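Peptidoglycan-N-acetylmuramic acid deacetylase PdaC (Bacillus subtilis subsp. subtilis str. 168, PDB 6H8N) removes acetyl groups from N-acetylmuramic acid residues of peptidoglycan, a modification that confers resistance to lysozyme, and also deacetylates short chitin oligomers. Local coordinates at residues A[62-67]-A[101-106]; A[70-75]-A[107-112]. The protein carries 1 engineered substitution. One frame throughout, in Å; residues are numbered along the deposited sequence.

Interaction 1: residues A[62-67]-A[101-106]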
loop_
_atom_site.group_PDB
_atom_site.type_symbol
_atom_site.label_atom_id
_atom_site.label_comp_id
_atom_site.label_asym_id
_atom_site.label_seq_id
_atom_site.Cartn_x
_atom_site.Cartn_y
_atom_site.Cartn_z
ATOM N N GLY A 62 -0.201 -10.037 -8.807
ATOM C CA GLY A 62 -1.240 -10.175 -7.823
ATOM C C GLY A 62 -1.293 -9.099 -6.767
ATOM O O GLY A 62 -2.046 -9.237 -5.806
ATOM N N ASN A 63 -0.523 -8.037 -6.907
ATOM C CA ASN A 63 -0.525 -6.959 -5.936
ATOM C C ASN A 63 -1.606 -5.939 -6.263
ATOM O O ASN A 63 -2.066 -5.827 -7.404
ATOM C CB ASN A 63 0.861 -6.342 -5.894
ATOM C CG ASN A 63 1.900 -7.375 -5.579
ATOM O OD1 ASN A 63 1.959 -7.875 -4.445
ATOM N ND2 ASN A 63 2.733 -7.720 -6.565
ATOM N N GLU A 64 -2.019 -5.205 -5.246
ATOM C CA GLU A 64 -3.032 -4.178 -5.389
ATOM C C GLU A 64 -2.340 -2.842 -5.620
ATOM O O GLU A 64 -1.241 -2.601 -5.103
ATOM C CB GLU A 64 -3.924 -4.124 -4.141
ATOM C CG GLU A 64 -5.073 -3.136 -4.257
ATOM C CD GLU A 64 -6.119 -3.291 -3.182
ATOM O OE1 GLU A 64 -5.840 -3.817 -2.103
ATOM O OE2 GLU A 64 -7.276 -2.845 -3.426
ATOM N N VAL A 65 -2.974 -1.980 -6.410
ATOM C CA VAL A 65 -2.449 -0.659 -6.730
ATOM C C VAL A 65 -3.434 0.392 -6.257
ATOM O O VAL A 65 -4.625 0.342 -6.593
ATOM C CB VAL A 65 -2.168 -0.512 -8.230
ATOM C CG1 VAL A 65 -1.759 0.926 -8.576
ATOM C CG2 VAL A 65 -1.096 -1.487 -8.636
ATOM N N GLY A 66 -2.921 1.369 -5.508
ATOM C CA GLY A 66 -3.690 2.503 -5.058
ATOM C C GLY A 66 -3.114 3.800 -5.601
ATOM O O GLY A 66 -2.009 3.841 -6.127
ATOM N N ASN A 67 -3.895 4.862 -5.470
ATOM C CA ASN A 67 -3.568 6.171 -6.020
ATOM C C ASN A 67 -2.905 7.043 -4.954
ATOM O O ASN A 67 -3.467 7.221 -3.874
ATOM C CB ASN A 67 -4.899 6.781 -6.482
ATOM C CG ASN A 67 -4.767 8.114 -7.187
ATOM O OD1 ASN A 67 -4.037 9.019 -6.769
ATOM N ND2 ASN A 67 -5.551 8.274 -8.243
ATOM N N ARG A 101 -8.663 0.370 -12.635
ATOM C CA ARG A 101 -9.173 1.534 -11.924
ATOM C C ARG A 101 -8.968 1.345 -10.423
ATOM O O ARG A 101 -9.723 0.602 -9.783
ATOM C CB ARG A 101 -10.660 1.745 -12.230
ATOM C CG ARG A 101 -11.213 2.958 -11.484
ATOM C CD ARG A 101 -12.621 3.351 -11.951
ATOM N NE ARG A 101 -13.613 2.322 -11.665
ATOM C CZ ARG A 101 -14.928 2.489 -11.802
ATOM N NH1 ARG A 101 -15.753 1.491 -11.519
ATOM N NH2 ARG A 101 -15.421 3.654 -12.217
ATOM N N PRO A 102 -7.994 2.008 -9.809
ATOM C CA PRO A 102 -7.841 1.895 -8.350
ATOM C C PRO A 102 -9.102 2.334 -7.632
ATOM O O PRO A 102 -9.795 3.254 -8.062
ATOM C CB PRO A 102 -6.687 2.850 -8.038
ATOM C CG PRO A 102 -5.879 2.873 -9.316
ATOM C CD PRO A 102 -6.931 2.812 -10.416
ATOM N N THR A 103 -9.368 1.666 -6.510
ATOM C CA THR A 103 -10.422 2.081 -5.598
ATOM C C THR A 103 -9.886 2.714 -4.328
ATOM O O THR A 103 -10.650 3.384 -3.622
ATOM C CB THR A 103 -11.299 0.885 -5.211
ATOM O OG1 THR A 103 -10.494 -0.083 -4.571
ATOM C CG2 THR A 103 -11.943 0.257 -6.441
ATOM N N LEU A 104 -8.593 2.563 -4.046
ATOM C CA LEU A 104 -7.970 3.075 -2.835
ATOM C C LEU A 104 -7.163 4.317 -3.159
ATOM O O LEU A 104 -6.417 4.346 -4.145
ATOM C CB LEU A 104 -7.024 2.038 -2.229
ATOM C CG LEU A 104 -7.596 0.660 -1.920
ATOM C CD1 LEU A 104 -6.489 -0.270 -1.455
ATOM C CD2 LEU A 104 -8.673 0.770 -0.872
ATOM N N VAL A 105 -7.272 5.331 -2.305
ATOM C CA VAL A 105 -6.458 6.530 -2.416
ATOM C C VAL A 105 -5.714 6.738 -1.106
ATOM O O VAL A 105 -6.262 6.499 -0.022
ATOM C CB VAL A 105 -7.305 7.768 -2.793
ATOM C CG1 VAL A 105 -8.323 8.109 -1.714
ATOM C CG2 VAL A 105 -6.413 8.981 -3.115
ATOM N N ARG A 106 -4.462 7.169 -1.209
ATOM C CA ARG A 106 -3.648 7.485 -0.040
ATOM C C ARG A 106 -3.138 8.908 -0.220
ATOM O O ARG A 106 -2.181 9.138 -0.973
ATOM C CB ARG A 106 -2.514 6.491 0.106
ATOM C CG ARG A 106 -1.604 6.776 1.280
ATOM C CD ARG A 106 -0.622 5.653 1.491
ATOM N NE ARG A 106 -1.196 4.522 2.202
ATOM C CZ ARG A 106 -0.519 3.427 2.518
ATOM N NH1 ARG A 106 0.751 3.290 2.139
ATOM N NH2 ARG A 106 -1.101 2.472 3.224
HETATM O O HOH W 1 -8.704 -1.900 -5.791
HETATM O O HOH W 2 -7.092 0.222 -5.368
#
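Asn67 ND2, buried, is gripped by two hydrogen bonds, to Gln91 OE1 and Ile87 O of helix 80-98. In the backbone, Asn67 O accepts one hydrogen bond, from Arg106 N at 2.8 Å, nearly along the C=O axis with an N-H...O angle of 170°; a CA-H...O contact backs it, with Val105 CA 3.4 Å from Asn67 O. Asn67 N gives an equally straight bond to Leu104 O at 2.9 Å. One residue thus bonds to the neighbours on each side of Val105, the signature of a parallel bridge. It joins the two strands of a beta-alpha-beta unit, 64-67 and 104-105, whose crossover carries helix 80-98 in the NodB homology domain, the C-terminal, polysaccharide deacetylase part of PdaC. The touching parts, 64-67 and 102-106, run 63° apart, consistent with there being a single bridge. Where the next rung would lie, a water takes its place, donating to Val65 O and accepting from Leu104 N. Pro102, which has no amide hydrogen to satisfy, fills this splayed end with its CB 3.6 Å from Val65 O. Gly66 is well placed without a side chain, since its CA already lies 3.4 Å from Leu104 O. Val105 takes the crowded rotamer (chi1 64°), which sets CG2 beside Asn67 O. The extended side chain of Glu64 crosses Leu104 at about a right angle and brings OE2 within 3.3 Å of Leu104 CD1. That oxygen is satisfied by Ser187 OG, at helix 186-197, and by a second water that also bonds Thr103 OG1. The Arg106 guanidinium leads away from the bridge, NE bonding Ala125 O and NH1 bonding Thr15 OG1 and the OG of the engineered Ser17, while the backbone Arg106 O is bonded to His68 ND1.

Interaction 2: residues A[70-75]-A[107-112]. With ZN (zinc ion), chain C; PO4 (phosphate ion), chain D.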
loop_
_atom_site.group_PDB
_atom_site.type_symbol
_atom_site.label_atom_id
_atom_site.label_comp_id
_atom_site.label_asym_id
_atom_site.label_seq_id
_atom_site.Cartn_x
_atom_site.Cartn_y
_atom_site.Cartn_z
ATOM N N TRP A 70 -0.542 12.680 -8.311
ATOM C CA TRP A 70 0.323 12.769 -9.482
ATOM C C TRP A 70 1.757 13.124 -9.102
ATOM O O TRP A 70 2.705 12.458 -9.523
ATOM C CB TRP A 70 -0.236 13.793 -10.485
ATOM C CG TRP A 70 0.607 13.829 -11.722
ATOM C CD1 TRP A 70 1.668 14.661 -11.982
ATOM C CD2 TRP A 70 0.482 12.982 -12.868
ATOM N NE1 TRP A 70 2.208 14.372 -13.213
ATOM C CE2 TRP A 70 1.503 13.345 -13.777
ATOM C CE3 TRP A 70 -0.393 11.957 -13.213
ATOM C CZ2 TRP A 70 1.669 12.713 -15.002
ATOM C CZ3 TRP A 70 -0.228 11.333 -14.422
ATOM C CH2 TRP A 70 0.797 11.712 -15.309
ATOM N N SER A 71 1.932 14.193 -8.309
ATOM C CA SER A 71 3.255 14.751 -8.030
ATOM C C SER A 71 3.492 15.006 -6.542
ATOM O O SER A 71 4.435 15.725 -6.187
ATOM C CB SER A 71 3.471 16.039 -8.836
ATOM O OG SER A 71 2.465 16.970 -8.520
ATOM N N HIS A 72 2.684 14.424 -5.667
ATOM C CA HIS A 72 2.938 14.390 -4.217
ATOM C C HIS A 72 2.783 15.737 -3.509
ATOM O O HIS A 72 3.472 15.958 -2.511
ATOM C CB HIS A 72 4.340 13.827 -3.900
ATOM C CG HIS A 72 4.395 13.004 -2.644
ATOM N ND1 HIS A 72 4.505 13.556 -1.389
ATOM C CD2 HIS A 72 4.357 11.663 -2.461
ATOM C CE1 HIS A 72 4.503 12.595 -0.485
ATOM N NE2 HIS A 72 4.424 11.432 -1.108
ATOM N N PRO A 73 1.886 16.632 -3.921
ATOM C CA PRO A 73 1.615 17.802 -3.088
ATOM C C PRO A 73 0.816 17.396 -1.863
ATOM O O PRO A 73 0.123 16.377 -1.844
ATOM C CB PRO A 73 0.763 18.687 -4.001
ATOM C CG PRO A 73 -0.032 17.695 -4.796
ATOM C CD PRO A 73 0.919 16.534 -5.036
ATOM N N LEU A 74 0.876 18.229 -0.828
ATOM C CA LEU A 74 -0.102 18.150 0.241
ATOM C C LEU A 74 -1.437 18.634 -0.314
ATOM O O LEU A 74 -1.575 19.811 -0.680
ATOM C CB LEU A 74 0.354 18.999 1.428
ATOM C CG LEU A 74 -0.602 19.073 2.614
ATOM C CD1 LEU A 74 -0.965 17.680 3.160
ATOM C CD2 LEU A 74 0.039 19.922 3.724
ATOM N N LEU A 75 -2.418 17.733 -0.399
ATOM C CA LEU A 75 -3.631 18.036 -1.156
ATOM C C LEU A 75 -4.457 19.128 -0.490
ATOM O O LEU A 75 -5.217 19.831 -1.170
ATOM C CB LEU A 75 -4.477 16.779 -1.341
ATOM C CG LEU A 75 -3.859 15.698 -2.236
ATOM C CD1 LEU A 75 -4.704 14.436 -2.164
ATOM C CD2 LEU A 75 -3.702 16.173 -3.656
ATOM N N PRO A 107 -3.761 9.893 0.422
ATOM C CA PRO A 107 -3.334 11.284 0.234
ATOM C C PRO A 107 -1.920 11.476 0.746
ATOM O O PRO A 107 -1.600 10.994 1.839
ATOM C CB PRO A 107 -4.333 12.066 1.092
ATOM C CG PRO A 107 -5.575 11.210 1.079
ATOM C CD PRO A 107 -5.018 9.798 1.180
ATOM N N PRO A 108 -1.062 12.175 0.001
ATOM C CA PRO A 108 0.298 12.460 0.481
ATOM C C PRO A 108 0.300 13.032 1.890
ATOM O O PRO A 108 -0.510 13.904 2.235
ATOM C CB PRO A 108 0.812 13.474 -0.537
ATOM C CG PRO A 108 0.132 13.039 -1.812
ATOM C CD PRO A 108 -1.252 12.674 -1.372
ATOM N N TYR A 109 1.243 12.547 2.706
ATOM C CA TYR A 109 1.446 12.984 4.091
ATOM C C TYR A 109 0.256 12.704 4.997
ATOM O O TYR A 109 0.235 13.179 6.138
ATOM C CB TYR A 109 1.863 14.466 4.204
ATOM C CG TYR A 109 2.870 14.882 3.160
ATOM C CD1 TYR A 109 4.191 14.473 3.233
ATOM C CD2 TYR A 109 2.492 15.666 2.075
ATOM C CE1 TYR A 109 5.107 14.831 2.281
ATOM C CE2 TYR A 109 3.392 16.039 1.124
ATOM C CZ TYR A 109 4.709 15.624 1.217
ATOM O OH TYR A 109 5.625 15.973 0.258
ATOM N N GLY A 110 -0.733 11.928 4.536
ATOM C CA GLY A 110 -1.964 11.696 5.260
ATOM C C GLY A 110 -2.942 12.849 5.229
ATOM O O GLY A 110 -3.983 12.769 5.885
ATOM N N GLY A 111 -2.650 13.903 4.477
ATOM C CA GLY A 111 -3.426 15.129 4.549
ATOM C C GLY A 111 -4.708 15.083 3.757
ATOM O O GLY A 111 -4.685 14.965 2.531
ATOM N N ILE A 112 -5.832 15.240 4.455
ATOM C CA ILE A 112 -7.146 15.119 3.842
ATOM C C ILE A 112 -8.128 15.922 4.683
ATOM O O ILE A 112 -7.867 16.233 5.849
ATOM C CB ILE A 112 -7.552 13.622 3.765
ATOM C CG1 ILE A 112 -8.802 13.455 2.898
ATOM C CG2 ILE A 112 -7.776 13.044 5.165
ATOM C CD1 ILE A 112 -9.060 12.029 2.513
HETATM ZN ZN ZN C . 4.299 9.522 -0.482
HETATM P P PO4 D . 4.121 9.819 2.505
HETATM O O1 PO4 D . 5.035 10.925 3.099
HETATM O O2 PO4 D . 4.025 8.709 3.537
HETATM O O3 PO4 D . 4.839 9.266 1.319
HETATM O O4 PO4 D . 2.809 10.426 2.122
HETATM O O HOH W 3 5.277 17.967 -1.771
HETATM O O HOH W 4 -2.489 15.172 0.834
#
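Two motifs of the family 4 carbohydrate esterases meet here at the zinc site: the histidine motif, whose last member is His72, and the Pro-Pro-Tyr part of the Arg-Pro-Pro-Tyr motif, which lines the active-site groove. His72 NE2 binds the zinc at 2.0 Å, alongside Asp18, His68 and an oxygen of a phosphate probably brought in by the crystallisation liquor. The imidazole is held from two directions. Pro108 CB sits over one face in a CH-pi contact, 3.9 Å from the ring centroid; the compact pyrrolidine fits between that face and Pro73 O, with CB and CG both against the oxygen. Tyr109 receives the ring's edge on its own face, in an offset edge-to-face pair with planes at 81°. Its hydroxyl accepts a weak hydrogen bond from His72 ND1 at 3.1 Å, bent to 140°; a water joins the same OH to His72 O. These contacts probably help to fix the rotation of the His72 imidazole. Tyr109 N donates to phosphate O4 at 2.7 Å, consistent with the oxyanion-hole role of this amide in the family; His159 bonds the same phosphate. Gly110 N and Gly111 N close tight turns onto Pro107 O and Pro108 O. Gly110 has a positive phi (76°), which glycine adopts easily; at Gly111 a CB would point at Leu74 CD1 and clash, about 2.3 Å from it. A water bridges Leu75 N, Pro108 O and Gly111 O. Behind the site, Leu75 packs on Pro107, Pro108 and Leu116 of helix 114-120, Pro73 touches helix 80-98, and Pro107 leans on Val124 of strand 123-124.

In the fold
From the N terminus, the chain runs through 62-67 and then, past residues 68-69, through 70-75; after helix 80-98 it returns through 101-106 straight into 107-112. Interaction 1 closes the excursion of residues 68-100, and interaction 2 that of 76-106, so the two loops overlap and cross, each including most of the other and sharing the helix. The centres lie 15 Å apart: interaction 1 is buried and joins strands 64-67 and 104-105 themselves, while interaction 2 joins the loops that follow those strands, at their C-terminal ends, where the zinc lies.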